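Long-range contact in solute-binding periplasmic protein of iron/siderophore ABC transporter (Yersinia pestis, PDB 6B2Y), which probably binds chelated iron in the periplasm and delivers it to an ABC transporter of the inner membrane: residues R89-A101 against S283-V297. Sequence-based numbering, arbitrary orientation.
With NA (sodium ion), chain C.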
loop_
_atom_site.group_PDB
_atom_site.type_symbol
_atom_site.label_atom_id
_atom_site.label_comp_id
_atom_site.label_asym_id
_atom_site.label_seq_id
_atom_site.Cartn_x
_atom_site.Cartn_y
_atom_site.Cartn_z
ATOM N N ARG A 89 -3.858 13.337 -0.407
ATOM C CA ARG A 89 -3.360 14.539 0.266
ATOM C C ARG A 89 -3.517 14.445 1.782
ATOM O O ARG A 89 -2.632 14.873 2.534
ATOM C CB ARG A 89 -4.077 15.783 -0.250
ATOM C CG ARG A 89 -3.455 17.073 0.288
ATOM C CD ARG A 89 -4.274 18.278 -0.106
ATOM N NE ARG A 89 -5.422 18.491 0.768
ATOM C CZ ARG A 89 -6.502 19.186 0.424
ATOM N NH1 ARG A 89 -6.593 19.720 -0.793
ATOM N NH2 ARG A 89 -7.499 19.337 1.287
ATOM N N LYS A 90 -4.635 13.892 2.245
ATOM C CA LYS A 90 -4.966 13.939 3.665
ATOM C C LYS A 90 -4.300 12.823 4.465
ATOM O O LYS A 90 -3.874 13.043 5.610
ATOM C CB LYS A 90 -6.479 13.873 3.837
ATOM C CG LYS A 90 -6.907 14.225 5.247
ATOM C CD LYS A 90 -8.094 13.390 5.701
ATOM C CE LYS A 90 -8.486 13.754 7.130
ATOM N NZ LYS A 90 -9.627 14.705 7.182
ATOM N N LEU A 91 -4.194 11.624 3.890
ATOM C CA LEU A 91 -3.634 10.493 4.615
ATOM C C LEU A 91 -2.197 10.185 4.224
ATOM O O LEU A 91 -1.524 9.435 4.942
ATOM C CB LEU A 91 -4.512 9.250 4.420
ATOM C CG LEU A 91 -5.927 9.378 4.991
ATOM C CD1 LEU A 91 -6.673 8.054 4.912
ATOM C CD2 LEU A 91 -5.897 9.900 6.430
ATOM N N ASP A 92 -1.693 10.753 3.135
ATOM C CA ASP A 92 -0.274 10.665 2.791
ATOM C C ASP A 92 0.289 12.053 2.494
ATOM O O ASP A 92 0.830 12.296 1.412
ATOM C CB ASP A 92 -0.053 9.730 1.601
ATOM C CG ASP A 92 1.399 9.318 1.454
ATOM O OD1 ASP A 92 2.224 9.773 2.276
ATOM O OD2 ASP A 92 1.720 8.528 0.529
ATOM N N PRO A 93 0.217 12.979 3.460
ATOM C CA PRO A 93 0.766 14.330 3.226
ATOM C C PRO A 93 2.245 14.361 2.885
ATOM O O PRO A 93 2.692 15.286 2.186
ATOM C CB PRO A 93 0.499 15.046 4.560
ATOM C CG PRO A 93 0.377 13.933 5.571
ATOM C CD PRO A 93 -0.332 12.844 4.822
ATOM N N GLN A 94 3.035 13.404 3.381
ATOM C CA GLN A 94 4.463 13.428 3.095
ATOM C C GLN A 94 4.736 13.201 1.615
ATOM O O GLN A 94 5.502 13.949 0.997
ATOM C CB GLN A 94 5.185 12.389 3.943
ATOM C CG GLN A 94 5.017 12.608 5.428
ATOM C CD GLN A 94 5.667 11.506 6.206
ATOM O OE1 GLN A 94 6.840 11.196 5.983
ATOM N NE2 GLN A 94 4.908 10.877 7.090
ATOM N N THR A 95 4.149 12.153 1.028
ATOM C CA THR A 95 4.331 11.940 -0.404
ATOM C C THR A 95 3.793 13.121 -1.198
ATOM O O THR A 95 4.422 13.561 -2.163
ATOM C CB THR A 95 3.649 10.644 -0.847
ATOM O OG1 THR A 95 4.169 9.561 -0.079
ATOM C CG2 THR A 95 3.905 10.376 -2.324
ATOM N N TYR A 96 2.637 13.651 -0.794
ATOM C CA TYR A 96 2.079 14.819 -1.468
ATOM C C TYR A 96 3.082 15.974 -1.468
ATOM O O TYR A 96 3.255 16.658 -2.486
ATOM C CB TYR A 96 0.773 15.224 -0.787
ATOM C CG TYR A 96 0.027 16.366 -1.456
ATOM C CD1 TYR A 96 0.414 17.693 -1.241
ATOM C CD2 TYR A 96 -1.068 16.126 -2.278
ATOM C CE1 TYR A 96 -0.259 18.732 -1.828
ATOM C CE2 TYR A 96 -1.754 17.172 -2.879
ATOM C CZ TYR A 96 -1.329 18.481 -2.650
ATOM O OH TYR A 96 -1.981 19.546 -3.230
ATOM N N ALA A 97 3.775 16.172 -0.340
ATOM C CA ALA A 97 4.753 17.257 -0.217
ATOM C C ALA A 97 5.894 17.101 -1.215
ATOM O O ALA A 97 6.337 18.085 -1.826
ATOM C CB ALA A 97 5.297 17.299 1.211
ATOM N N ILE A 98 6.391 15.873 -1.389
ATOM C CA ILE A 98 7.517 15.653 -2.285
ATOM C C ILE A 98 7.112 15.940 -3.722
ATOM O O ILE A 98 7.885 16.524 -4.490
ATOM C CB ILE A 98 8.057 14.221 -2.124
ATOM C CG1 ILE A 98 8.542 14.003 -0.690
ATOM C CG2 ILE A 98 9.164 13.946 -3.156
ATOM C CD1 ILE A 98 9.820 14.752 -0.345
ATOM N N TYR A 99 5.894 15.534 -4.107
ATOM C CA TYR A 99 5.380 15.844 -5.439
ATOM C C TYR A 99 5.133 17.342 -5.609
ATOM O O TYR A 99 5.410 17.906 -6.673
ATOM C CB TYR A 99 4.099 15.060 -5.703
ATOM C CG TYR A 99 4.386 13.664 -6.221
ATOM C CD1 TYR A 99 4.609 12.607 -5.349
ATOM C CD2 TYR A 99 4.481 13.425 -7.578
ATOM C CE1 TYR A 99 4.887 11.328 -5.836
ATOM C CE2 TYR A 99 4.760 12.161 -8.075
ATOM C CZ TYR A 99 4.960 11.119 -7.200
ATOM O OH TYR A 99 5.249 9.863 -7.708
ATOM N N LYS A 100 4.596 17.992 -4.577
ATOM C CA LYS A 100 4.316 19.427 -4.669
ATOM C C LYS A 100 5.591 20.222 -4.929
ATOM O O LYS A 100 5.584 21.188 -5.706
ATOM C CB LYS A 100 3.642 19.902 -3.380
ATOM C CG LYS A 100 3.307 21.394 -3.357
ATOM C CD LYS A 100 2.488 21.752 -2.124
ATOM C CE LYS A 100 2.043 23.215 -2.175
ATOM N NZ LYS A 100 1.497 23.677 -0.869
ATOM N N ALA A 101 6.696 19.817 -4.298
ATOM C CA ALA A 101 7.961 20.525 -4.469
ATOM C C ALA A 101 8.398 20.531 -5.925
ATOM O O ALA A 101 8.888 21.544 -6.434
ATOM C CB ALA A 101 9.029 19.887 -3.587
ATOM N N SER A 283 3.169 11.384 10.396
ATOM C CA SER A 283 4.121 12.434 10.060
ATOM C C SER A 283 4.916 12.828 11.300
ATOM O O SER A 283 4.366 12.833 12.404
ATOM C CB SER A 283 3.395 13.656 9.505
ATOM O OG SER A 283 2.992 13.438 8.165
ATOM N N PRO A 284 6.201 13.138 11.132
ATOM C CA PRO A 284 7.035 13.493 12.289
ATOM C C PRO A 284 6.396 14.609 13.100
ATOM O O PRO A 284 5.900 15.594 12.550
ATOM C CB PRO A 284 8.357 13.940 11.655
ATOM C CG PRO A 284 8.359 13.333 10.290
ATOM C CD PRO A 284 6.926 13.281 9.858
ATOM N N GLY A 285 6.376 14.429 14.417
ATOM C CA GLY A 285 5.790 15.412 15.304
ATOM C C GLY A 285 4.282 15.420 15.366
ATOM O O GLY A 285 3.712 16.318 15.995
ATOM N N SER A 286 3.613 14.460 14.730
ATOM C CA SER A 286 2.158 14.394 14.812
ATOM C C SER A 286 1.714 14.156 16.251
ATOM O O SER A 286 2.426 13.542 17.053
ATOM C CB SER A 286 1.623 13.277 13.917
ATOM O OG SER A 286 1.524 12.065 14.640
ATOM N N ASP A 287 0.514 14.644 16.576
ATOM C CA ASP A 287 -0.031 14.443 17.913
ATOM C C ASP A 287 -0.789 13.131 18.050
ATOM O O ASP A 287 -0.871 12.588 19.157
ATOM C CB ASP A 287 -0.961 15.608 18.280
ATOM C CG ASP A 287 -0.206 16.889 18.600
ATOM O OD1 ASP A 287 0.958 16.820 19.065
ATOM O OD2 ASP A 287 -0.780 17.971 18.364
ATOM N N ALA A 288 -1.341 12.608 16.956
ATOM C CA ALA A 288 -2.044 11.335 17.027
ATOM C C ALA A 288 -1.037 10.190 17.144
ATOM O O ALA A 288 0.006 10.206 16.483
ATOM C CB ALA A 288 -2.937 11.131 15.799
ATOM N N PRO A 289 -1.314 9.193 17.976
ATOM C CA PRO A 289 -0.354 8.101 18.162
ATOM C C PRO A 289 -0.239 7.233 16.918
ATOM O O PRO A 289 -1.105 7.226 16.038
ATOM C CB PRO A 289 -0.939 7.318 19.343
ATOM C CG PRO A 289 -2.408 7.604 19.294
ATOM C CD PRO A 289 -2.537 9.016 18.782
ATOM N N GLY A 290 0.863 6.503 16.843
ATOM C CA GLY A 290 1.136 5.626 15.718
ATOM C C GLY A 290 2.591 5.664 15.291
ATOM O O GLY A 290 3.363 6.541 15.665
ATOM N N VAL A 291 2.964 4.679 14.471
ATOM C CA VAL A 291 4.318 4.597 13.951
ATOM C C VAL A 291 4.529 5.682 12.899
ATOM O O VAL A 291 3.657 5.927 12.048
ATOM C CB VAL A 291 4.567 3.193 13.365
ATOM C CG1 VAL A 291 5.959 3.103 12.775
ATOM C CG2 VAL A 291 4.364 2.122 14.444
ATOM N N VAL A 292 5.685 6.332 12.951
ATOM C CA VAL A 292 6.028 7.464 12.094
ATOM C C VAL A 292 6.923 6.967 10.964
ATOM O O VAL A 292 8.065 6.551 11.197
ATOM C CB VAL A 292 6.712 8.579 12.906
ATOM C CG1 VAL A 292 7.275 9.631 11.979
ATOM C CG2 VAL A 292 5.713 9.183 13.866
ATOM N N LEU A 293 6.396 6.990 9.732
ATOM C CA LEU A 293 7.093 6.515 8.544
ATOM C C LEU A 293 6.583 7.289 7.341
ATOM O O LEU A 293 5.438 7.757 7.342
ATOM C CB LEU A 293 6.868 5.009 8.308
ATOM C CG LEU A 293 7.358 4.047 9.384
ATOM C CD1 LEU A 293 6.648 2.699 9.266
ATOM C CD2 LEU A 293 8.857 3.887 9.284
ATOM N N GLY A 294 7.430 7.417 6.303
ATOM C CA GLY A 294 7.029 8.042 5.059
ATOM C C GLY A 294 8.140 8.879 4.441
ATOM O O GLY A 294 9.288 8.861 4.879
ATOM N N ALA A 295 7.771 9.643 3.404
ATOM C CA ALA A 295 8.756 10.260 2.518
ATOM C C ALA A 295 9.563 11.352 3.204
ATOM O O ALA A 295 10.590 11.770 2.656
ATOM C CB ALA A 295 8.072 10.829 1.273
ATOM N N GLN A 296 9.128 11.816 4.374
ATOM C CA GLN A 296 9.823 12.878 5.092
ATOM C C GLN A 296 10.315 12.416 6.454
ATOM O O GLN A 296 10.725 13.247 7.279
ATOM C CB GLN A 296 8.909 14.100 5.243
ATOM C CG GLN A 296 8.465 14.714 3.906
ATOM C CD GLN A 296 7.503 15.875 4.085
ATOM O OE1 GLN A 296 6.510 15.775 4.807
ATOM N NE2 GLN A 296 7.811 16.998 3.441
ATOM N N VAL A 297 10.300 11.115 6.714
ATOM C CA VAL A 297 10.701 10.569 8.003
ATOM C C VAL A 297 12.144 10.092 7.911
ATOM O O VAL A 297 12.526 9.418 6.945
ATOM C CB VAL A 297 9.763 9.425 8.430
ATOM C CG1 VAL A 297 10.291 8.751 9.680
ATOM C CG2 VAL A 297 8.372 9.985 8.666
HETATM NA NA NA C . 5.097 8.128 -5.814
HETATM O O HOH W 1 4.818 9.171 2.758
HETATM O O HOH W 2 6.760 8.484 -3.482
#
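The backbone of Q94, in the first turn of helix 93-102, passes A295 with the two CA atoms 5.4 Å apart, where the loop that follows strand 275-280 makes a type I turn from G294 to V297. Q94 carries most of the contact. Its chain is extended beyond CG, which puts the amide against the loop backbone. OE1 of Q94 takes the backbone N-H of Q296, N to OE1 2.9 Å, in the carbonyl plane and on a lone pair, with an N-H...O angle of 159°. On the other branch, NE2 of Q94 gives a more bent bond of 3.2 Å to O of L293, reached from above that carbonyl plane. A weak bond from NE2 to the carbonyl of K282 adds a third hold on the amide, and these bonds should fix which way round it sits. The backbone of G294 lies directly against OE1 of Q94, its carbonyl carbon C only 3.1 Å away.

In the two-lobed fold of periplasmic binding proteins, this contact joins a helix associated with the parallel sheet that includes strand 81-85 to a loop of the mixed sheet of the other lobe. Q296 lies across Q94, amide planes 25° apart, with its OE1 3.6 Å from CG of Q94; NE2 of Q296 reaches CB of A97 at 3.4 Å. CB of A295 rests on CG1 of I98, 3.8 Å away; CG1 lies anti to the carbonyl carbon of I98 (chi1 -61°), which turns it to the loop. D92 is the N-cap of helix 93-102: OD1 accepts a weak bond from N of T95, and OD2 of D92 a 2.7 Å bond from OG1 of T95. Water 1 donates to OD1 of D92 and accepts from N of A295, bridging the cap to the loop, while OH of Y67, elsewhere in the chain, hydrogen-bonds OD2 of D92.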